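Local coordinates for protein oxidized polyvinyl alcohol hydrolase (Pseudomonas sp. VM15C, PDB 3WWC) that hydrolyses beta-diketones such as 4,6-nonanedione and cleaves oxidized polyvinyl alcohol in the second step of polyvinyl alcohol degradation, at residues Ser299-His303 with Met304-Leu308; Thr251-Gly255 with Glu256-Trp260. The protein carries 1 engineered substitution. All coordinates share one frame; numbering follows the deposited sequence.

Interaction 1 (Ser299-His303 with Met304-Leu308); sequences STHGH and MWPQL
His301 folds back over Pro306 in the loop that follows strand 292-298 of this alpha/beta-hydrolase sheet and carries His303 to the active site. The contact is a CH-pi one: Pro306 CA stands over one face of the imidazole, 3.8 Å from the ring centroid and 16° off the normal. His301 CG sits between its own backbone N and carbonyl carbon (chi1 65°), which turns the ring inward across the bend. At the ring's edge, near its plane, Met304 O lies 3.0 Å from His301 NE2. His301 NE2 is also hydrogen-bonded to water 2 (2.8 Å), and this water donates to Gly302 O at 2.6 Å, tying the ring to the backbone of the following residue. Further out, water 1 bridges the two limbs of the loop, giving a proton to Ser299 OG and accepting one from Leu308 N; the hydroxyl is itself hydrogen-bonded to Gly341 O. Leu308 CD1 lies 3.8 Å from Thr300 OG1 at the exposed end of the loop. His303 itself points out of the bend, consistent with the histidine of a catalytic triad: ND1 is hydrogen-bonded to Asp258 OD1, and NE2 to O2 of the bound butanoic acid.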
ATOM      1  N   SER A 299      11.084   9.943   7.173  1.00 12.66           N
ATOM      2  CA  SER A 299      11.072  11.349   6.800  1.00 13.63           C
ATOM      3  C   SER A 299      10.422  12.147   7.954  1.00 15.99           C
ATOM      4  O   SER A 299      10.172  11.611   9.031  1.00 15.83           O
ATOM      5  CB  SER A 299      10.354  11.618   5.473  1.00 14.28           C
ATOM      6  OG  SER A 299      10.609  12.981   5.071  1.00 17.50           O
ATOM      7  N   THR A 300      10.111  13.421   7.717  1.00 16.51           N
ATOM      8  CA  THR A 300       9.596  14.240   8.812  1.00 18.31           C
ATOM      9  C   THR A 300       8.388  15.014   8.426  1.00 19.78           C
ATOM     10  O   THR A 300       8.038  16.014   9.080  1.00 20.85           O
ATOM     11  CB  THR A 300      10.675  15.257   9.224  1.00 19.52           C
ATOM     12  OG1 THR A 300      11.083  15.975   8.045  1.00 20.58           O
ATOM     13  CG2 THR A 300      11.884  14.560   9.828  1.00 21.60           C
ATOM     14  N   HIS A 301       7.728  14.586   7.375  1.00 17.94           N
ATOM     15  CA  HIS A 301       6.580  15.298   6.863  1.00 19.23           C
ATOM     16  C   HIS A 301       5.233  14.989   7.506  1.00 20.39           C
ATOM     17  O   HIS A 301       4.228  15.630   7.151  1.00 21.61           O
ATOM     18  CB  HIS A 301       6.456  15.003   5.388  1.00 18.76           C
ATOM     19  CG  HIS A 301       6.155  13.561   5.103  1.00 16.83           C
ATOM     20  ND1 HIS A 301       7.080  12.561   5.318  1.00 15.61           N
ATOM     21  CD2 HIS A 301       5.019  12.946   4.722  1.00 16.69           C
ATOM     22  CE1 HIS A 301       6.521  11.384   5.085  1.00 17.42           C
ATOM     23  NE2 HIS A 301       5.266  11.592   4.734  1.00 15.09           N
ATOM     24  N   GLY A 302       5.185  13.970   8.367  1.00 17.23           N
ATOM     25  CA  GLY A 302       3.942  13.626   9.032  1.00 16.98           C
ATOM     26  C   GLY A 302       3.128  12.538   8.381  1.00 16.80           C
ATOM     27  O   GLY A 302       3.664  11.510   7.885  1.00 17.93           O
ATOM     28  N   HIS A 303       1.814  12.727   8.369  1.00 16.32           N
ATOM     29  CA  HIS A 303       0.926  11.743   7.789  1.00 15.82           C
ATOM     30  C   HIS A 303       0.257  12.297   6.549  1.00 18.97           C
ATOM     31  O   HIS A 303      -0.902  12.771   6.602  1.00 21.84           O
ATOM     32  CB  HIS A 303      -0.162  11.355   8.788  1.00 17.58           C
ATOM     33  CG  HIS A 303      -0.907  10.111   8.410  1.00 16.82           C
ATOM     34  ND1 HIS A 303      -0.302   8.874   8.348  1.00 16.77           N
ATOM     35  CD2 HIS A 303      -2.208   9.908   8.080  1.00 18.66           C
ATOM     36  CE1 HIS A 303      -1.198   7.960   7.998  1.00 17.45           C
ATOM     37  NE2 HIS A 303      -2.363   8.567   7.836  1.00 19.57           N
ATOM     38  N   MET A 304       0.993  12.296   5.452  1.00 15.40           N
ATOM     39  CA  MET A 304       0.508  12.767   4.157  1.00 13.94           C
ATOM     40  C   MET A 304       1.526  12.261   3.152  1.00 11.24           C
ATOM     41  O   MET A 304       2.515  11.663   3.545  1.00 12.12           O
ATOM     42  CB  MET A 304       0.426  14.298   4.104  1.00 17.80           C
ATOM     43  CG  MET A 304       1.651  14.958   4.556  1.00 19.46           C
ATOM     44  SD  MET A 304       1.381  16.754   4.950  1.00 26.69           S
ATOM     45  CE  MET A 304       0.293  17.201   3.837  1.00 19.75           C
ATOM     46  N   TRP A 305       1.265  12.424   1.876  1.00 10.20           N
ATOM     47  CA  TRP A 305       2.253  11.948   0.910  1.00  9.79           C
ATOM     48  C   TRP A 305       3.542  12.698   1.183  1.00 10.61           C
ATOM     49  O   TRP A 305       3.504  13.879   1.516  1.00 11.58           O
ATOM     50  CB  TRP A 305       1.789  12.288  -0.508  1.00  9.87           C
ATOM     51  CG  TRP A 305       2.535  11.485  -1.540  1.00  9.47           C
ATOM     52  CD1 TRP A 305       3.767  11.784  -2.127  1.00  8.96           C
ATOM     53  CD2 TRP A 305       2.169  10.196  -1.996  1.00  8.62           C
ATOM     54  NE1 TRP A 305       4.159  10.738  -2.898  1.00  9.88           N
ATOM     55  CE2 TRP A 305       3.202   9.741  -2.839  1.00  8.18           C
ATOM     56  CE3 TRP A 305       1.061   9.377  -1.773  1.00 10.04           C
ATOM     57  CZ2 TRP A 305       3.179   8.475  -3.462  1.00  8.25           C
ATOM     58  CZ3 TRP A 305       1.014   8.132  -2.379  1.00  9.91           C
ATOM     59  CH2 TRP A 305       2.087   7.680  -3.227  1.00  8.54           C
ATOM     60  N   PRO A 306       4.702  12.064   0.999  1.00  9.60           N
ATOM     61  CA  PRO A 306       6.033  12.673   1.205  1.00 10.43           C
ATOM     62  C   PRO A 306       6.005  14.085   0.622  1.00 11.61           C
ATOM     63  O   PRO A 306       5.666  14.277  -0.550  1.00 10.78           O
ATOM     64  CB  PRO A 306       6.945  11.726   0.426  1.00 11.16           C
ATOM     65  CG  PRO A 306       6.355  10.364   0.912  1.00 10.33           C
ATOM     66  CD  PRO A 306       4.827  10.617   0.714  1.00  9.56           C
ATOM     67  N   GLN A 307       6.378  15.058   1.468  1.00 11.67           N
ATOM     68  CA  GLN A 307       6.279  16.459   1.105  1.00 12.00           C
ATOM     69  C   GLN A 307       7.562  17.113   0.670  1.00 11.72           C
ATOM     70  O   GLN A 307       7.526  18.067  -0.135  1.00 13.21           O
ATOM     71  CB  GLN A 307       5.738  17.252   2.299  1.00 11.48           C
ATOM     72  CG  GLN A 307       4.306  16.864   2.691  1.00 11.46           C
ATOM     73  CD  GLN A 307       3.292  17.273   1.654  1.00 14.16           C
ATOM     74  OE1 GLN A 307       2.654  16.420   1.012  1.00 15.95           O
ATOM     75  NE2 GLN A 307       3.124  18.568   1.461  1.00 13.90           N
ATOM     76  N   LEU A 308       8.665  16.639   1.215  1.00 12.69           N
ATOM     77  CA  LEU A 308       9.958  17.194   0.839  1.00 13.85           C
ATOM     78  C   LEU A 308      10.433  16.552  -0.482  1.00 12.38           C
ATOM     79  O   LEU A 308      10.579  15.320  -0.569  1.00 12.43           O
ATOM     80  CB  LEU A 308      10.994  16.928   1.944  1.00 14.97           C
ATOM     81  CG  LEU A 308      10.619  17.477   3.314  1.00 17.68           C
ATOM     82  CD1 LEU A 308      11.560  16.825   4.381  1.00 19.16           C
ATOM     83  CD2 LEU A 308      10.677  19.016   3.286  1.00 20.10           C
TER
HETATM   84  O   HOH W   1       8.752  14.303   3.102  1.00 19.00           O
HETATM   85  O   HOH W   2       3.317   9.913   5.914  1.00 20.66           O

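Interaction 2 (Thr251-Gly255 with Glu256-Trp260); sequences TVWGG and EKDLW
The indole of Trp253 and the carboxylate of Asp258 meet where strand 247-253 of the alpha/beta-hydrolase sheet runs out into a type I beta turn, Gly255 to Asp258. The planes of the two groups are nearer parallel than perpendicular, and Trp253 CD1 lies 3.6 Å from Asp258 OD2. One face of the indole carries backbone: Gly255 N stands 3.4 Å above the plane, over the ring centre. At the edge, in plane, sits water 3, which accepts the N-H of Trp253 NE1 at 3.0 Å. The carboxylate of Glu256 is turned 85° to the indole, its OE2 4.0 Å from Trp253 CH2 and held from outside by a salt bridge to Arg276.

One hydrogen bond closes the turn, Asp258 N to Gly255 O (2.9 Å); a second ties the strand end to the side chain of the turn's last residue. In this second bond Gly254 N reaches across to Asp258 OD2 at 2.8 Å, using the anti side of the carboxylate and lying 31° out of its plane. Asp258 CG is anti to the backbone N (chi1 -171°), and this swings the acid back over the strand end. Ser201 OG is a further hydrogen-bonding partner of OD2, so OD2 is gripped by a backbone N-H and a serine hydroxyl, which probably limits rotation of the carboxylate, consistent with the acid of a triad. Gly255, which opens the turn, has a positive phi. Asp258 is also the centre of an inverse gamma turn, with a weak bond from Leu259 N to Lys257 O. On the face of the turn away from the indole, water 4 accepts from Lys257 N and donates to Gly254 O at 2.7 Å.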
ATOM      1  N   THR A 251       8.955   0.554   3.152  1.00  7.69           N
ATOM      2  CA  THR A 251       7.994   1.100   4.125  1.00  8.61           C
ATOM      3  C   THR A 251       8.445   2.481   4.538  1.00  8.20           C
ATOM      4  O   THR A 251       9.625   2.665   4.864  1.00  9.36           O
ATOM      5  CB  THR A 251       7.931   0.229   5.345  1.00  9.05           C
ATOM      6  OG1 THR A 251       7.539  -1.109   4.965  1.00  8.94           O
ATOM      7  CG2 THR A 251       6.919   0.793   6.352  1.00  8.71           C
ATOM      8  N   VAL A 252       7.546   3.456   4.528  1.00  7.16           N
ATOM      9  CA  VAL A 252       7.929   4.850   4.875  1.00  7.88           C
ATOM     10  C   VAL A 252       7.161   5.344   6.100  1.00  8.44           C
ATOM     11  O   VAL A 252       5.917   5.200   6.176  1.00  9.24           O
ATOM     12  CB  VAL A 252       7.599   5.786   3.712  1.00  8.20           C
ATOM     13  CG1 VAL A 252       8.042   7.226   4.039  1.00 11.50           C
ATOM     14  CG2 VAL A 252       8.306   5.291   2.429  1.00 10.42           C
ATOM     15  N   TRP A 253       7.918   5.881   7.060  1.00  7.99           N
ATOM     16  CA  TRP A 253       7.366   6.486   8.286  1.00  8.28           C
ATOM     17  C   TRP A 253       7.621   7.983   8.183  1.00  9.93           C
ATOM     18  O   TRP A 253       8.733   8.397   7.843  1.00 10.31           O
ATOM     19  CB  TRP A 253       8.100   5.929   9.520  1.00  9.02           C
ATOM     20  CG  TRP A 253       7.674   6.563  10.797  1.00  9.17           C
ATOM     21  CD1 TRP A 253       6.401   6.557  11.320  1.00  9.73           C
ATOM     22  CD2 TRP A 253       8.510   7.200  11.781  1.00 11.02           C
ATOM     23  NE1 TRP A 253       6.403   7.132  12.566  1.00 10.92           N
ATOM     24  CE2 TRP A 253       7.688   7.537  12.868  1.00 10.09           C
ATOM     25  CE3 TRP A 253       9.880   7.516  11.843  1.00 13.30           C
ATOM     26  CZ2 TRP A 253       8.185   8.179  14.023  1.00 12.64           C
ATOM     27  CZ3 TRP A 253      10.369   8.144  12.995  1.00 13.93           C
ATOM     28  CH2 TRP A 253       9.519   8.466  14.061  1.00 13.20           C
ATOM     29  N   GLY A 254       6.600   8.781   8.523  1.00 10.27           N
ATOM     30  CA  GLY A 254       6.666  10.233   8.401  1.00 11.59           C
ATOM     31  C   GLY A 254       7.127  10.981   9.637  1.00 11.96           C
ATOM     32  O   GLY A 254       6.977  12.224   9.705  1.00 12.70           O
ATOM     33  N   GLY A 255       7.708  10.268  10.594  1.00 12.61           N
ATOM     34  CA  GLY A 255       8.218  10.921  11.792  1.00 12.78           C
ATOM     35  C   GLY A 255       7.264  11.100  12.937  1.00 14.98           C
ATOM     36  O   GLY A 255       6.168  10.555  12.954  1.00 13.58           O
ATOM     37  N   GLU A 256       7.700  11.943  13.883  1.00 15.63           N
ATOM     38  CA  GLU A 256       6.955  12.201  15.120  1.00 18.55           C
ATOM     39  C   GLU A 256       5.504  12.569  14.982  1.00 18.21           C
ATOM     40  O   GLU A 256       4.669  12.221  15.852  1.00 19.05           O
ATOM     41  CB  GLU A 256       7.691  13.293  15.929  1.00 20.57           C
ATOM     42  CG  GLU A 256       9.049  12.838  16.363  1.00 29.18           C
ATOM     43  CD  GLU A 256       8.952  11.711  17.387  1.00 32.96           C
ATOM     44  OE1 GLU A 256       8.024  11.799  18.247  1.00 36.85           O
ATOM     45  OE2 GLU A 256       9.789  10.766  17.356  1.00 35.17           O
ATOM     46  N   LYS A 257       5.164  13.278  13.910  1.00 17.10           N
ATOM     47  CA  LYS A 257       3.807  13.690  13.669  1.00 18.08           C
ATOM     48  C   LYS A 257       3.012  12.763  12.729  1.00 16.17           C
ATOM     49  O   LYS A 257       1.930  13.118  12.282  1.00 17.33           O
ATOM     50  CB  LYS A 257       3.771  15.093  13.063  1.00 21.24           C
ATOM     51  CG  LYS A 257       4.416  16.193  13.913  1.00 27.17           C
ATOM     52  CD  LYS A 257       3.654  16.405  15.198  1.00 30.92           C
ATOM     53  CE  LYS A 257       3.522  17.895  15.513  1.00 34.76           C
ATOM     54  NZ  LYS A 257       4.811  18.627  15.324  1.00 37.43           N
ATOM     55  N   ASP A 258       3.537  11.567  12.450  1.00 14.07           N
ATOM     56  CA  ASP A 258       2.836  10.643  11.575  1.00 12.05           C
ATOM     57  C   ASP A 258       1.813   9.880  12.438  1.00 12.02           C
ATOM     58  O   ASP A 258       2.066   8.783  12.932  1.00 11.36           O
ATOM     59  CB  ASP A 258       3.860   9.715  10.911  1.00 10.05           C
ATOM     60  CG  ASP A 258       3.230   8.858   9.797  1.00 11.56           C
ATOM     61  OD1 ASP A 258       2.003   8.977   9.584  1.00 12.78           O
ATOM     62  OD2 ASP A 258       3.961   8.037   9.169  1.00 10.08           O
ATOM     63  N   LEU A 259       0.655  10.535  12.593  1.00 14.09           N
ATOM     64  CA  LEU A 259      -0.456  10.100  13.462  1.00 15.20           C
ATOM     65  C   LEU A 259      -1.715  10.484  12.736  1.00 17.44           C
ATOM     66  O   LEU A 259      -1.664  11.372  11.897  1.00 19.33           O
ATOM     67  CB  LEU A 259      -0.430  10.899  14.771  1.00 17.52           C
ATOM     68  CG  LEU A 259       0.877  10.882  15.572  1.00 15.99           C
ATOM     69  CD1 LEU A 259       0.910  11.981  16.650  1.00 18.52           C
ATOM     70  CD2 LEU A 259       1.022   9.497  16.203  1.00 17.38           C
ATOM     71  N   TRP A 260      -2.828   9.850  13.055  1.00 17.21           N
ATOM     72  CA  TRP A 260      -4.096  10.196  12.403  1.00 20.04           C
ATOM     73  C   TRP A 260      -5.186  10.360  13.438  1.00 19.14           C
ATOM     74  O   TRP A 260      -5.350   9.514  14.315  1.00 18.51           O
ATOM     75  CB  TRP A 260      -4.516   9.095  11.397  1.00 23.37           C
ATOM     76  CG  TRP A 260      -5.878   9.282  10.683  1.00 27.60           C
ATOM     77  CD1 TRP A 260      -7.026   8.535  10.858  1.00 28.19           C
ATOM     78  CD2 TRP A 260      -6.176  10.228   9.659  1.00 28.68           C
ATOM     79  NE1 TRP A 260      -8.016   8.966   9.993  1.00 28.55           N
ATOM     80  CE2 TRP A 260      -7.520  10.005   9.252  1.00 29.71           C
ATOM     81  CE3 TRP A 260      -5.440  11.246   9.044  1.00 31.65           C
ATOM     82  CZ2 TRP A 260      -8.142  10.767   8.255  1.00 31.02           C
ATOM     83  CZ3 TRP A 260      -6.055  12.011   8.051  1.00 32.56           C
ATOM     84  CH2 TRP A 260      -7.398  11.764   7.668  1.00 32.51           C
TER
HETATM   85  O   HOH W   3       4.358   8.219  14.458  1.00 14.68           O
HETATM   86  O   HOH W   4       6.601  14.179  11.579  1.00 20.26           O

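Interactions 1 and 2 illustrate how an alpha/beta hydrolase assembles its active site from loops at the ends of neighbouring strands. Strands 247-253 and 292-298 run side by side and parallel, and each gives way to one of the two loop segments. Interaction 2 is buried, interaction 1 only partly so. Waters bridge both; interaction 2 adds direct N-H hydrogen bonds across its two segments, while in interaction 1 the clear direct contact is a CH-pi one. Their centres are 7 Å apart. Backbone joins them where Gly302 N bonds to Gly254 O (2.8 Å), and packing adds His303 CB against Leu259 O at 3.5 Å. Both reach the butanoic acid pocket, through His303 and Trp260 respectively.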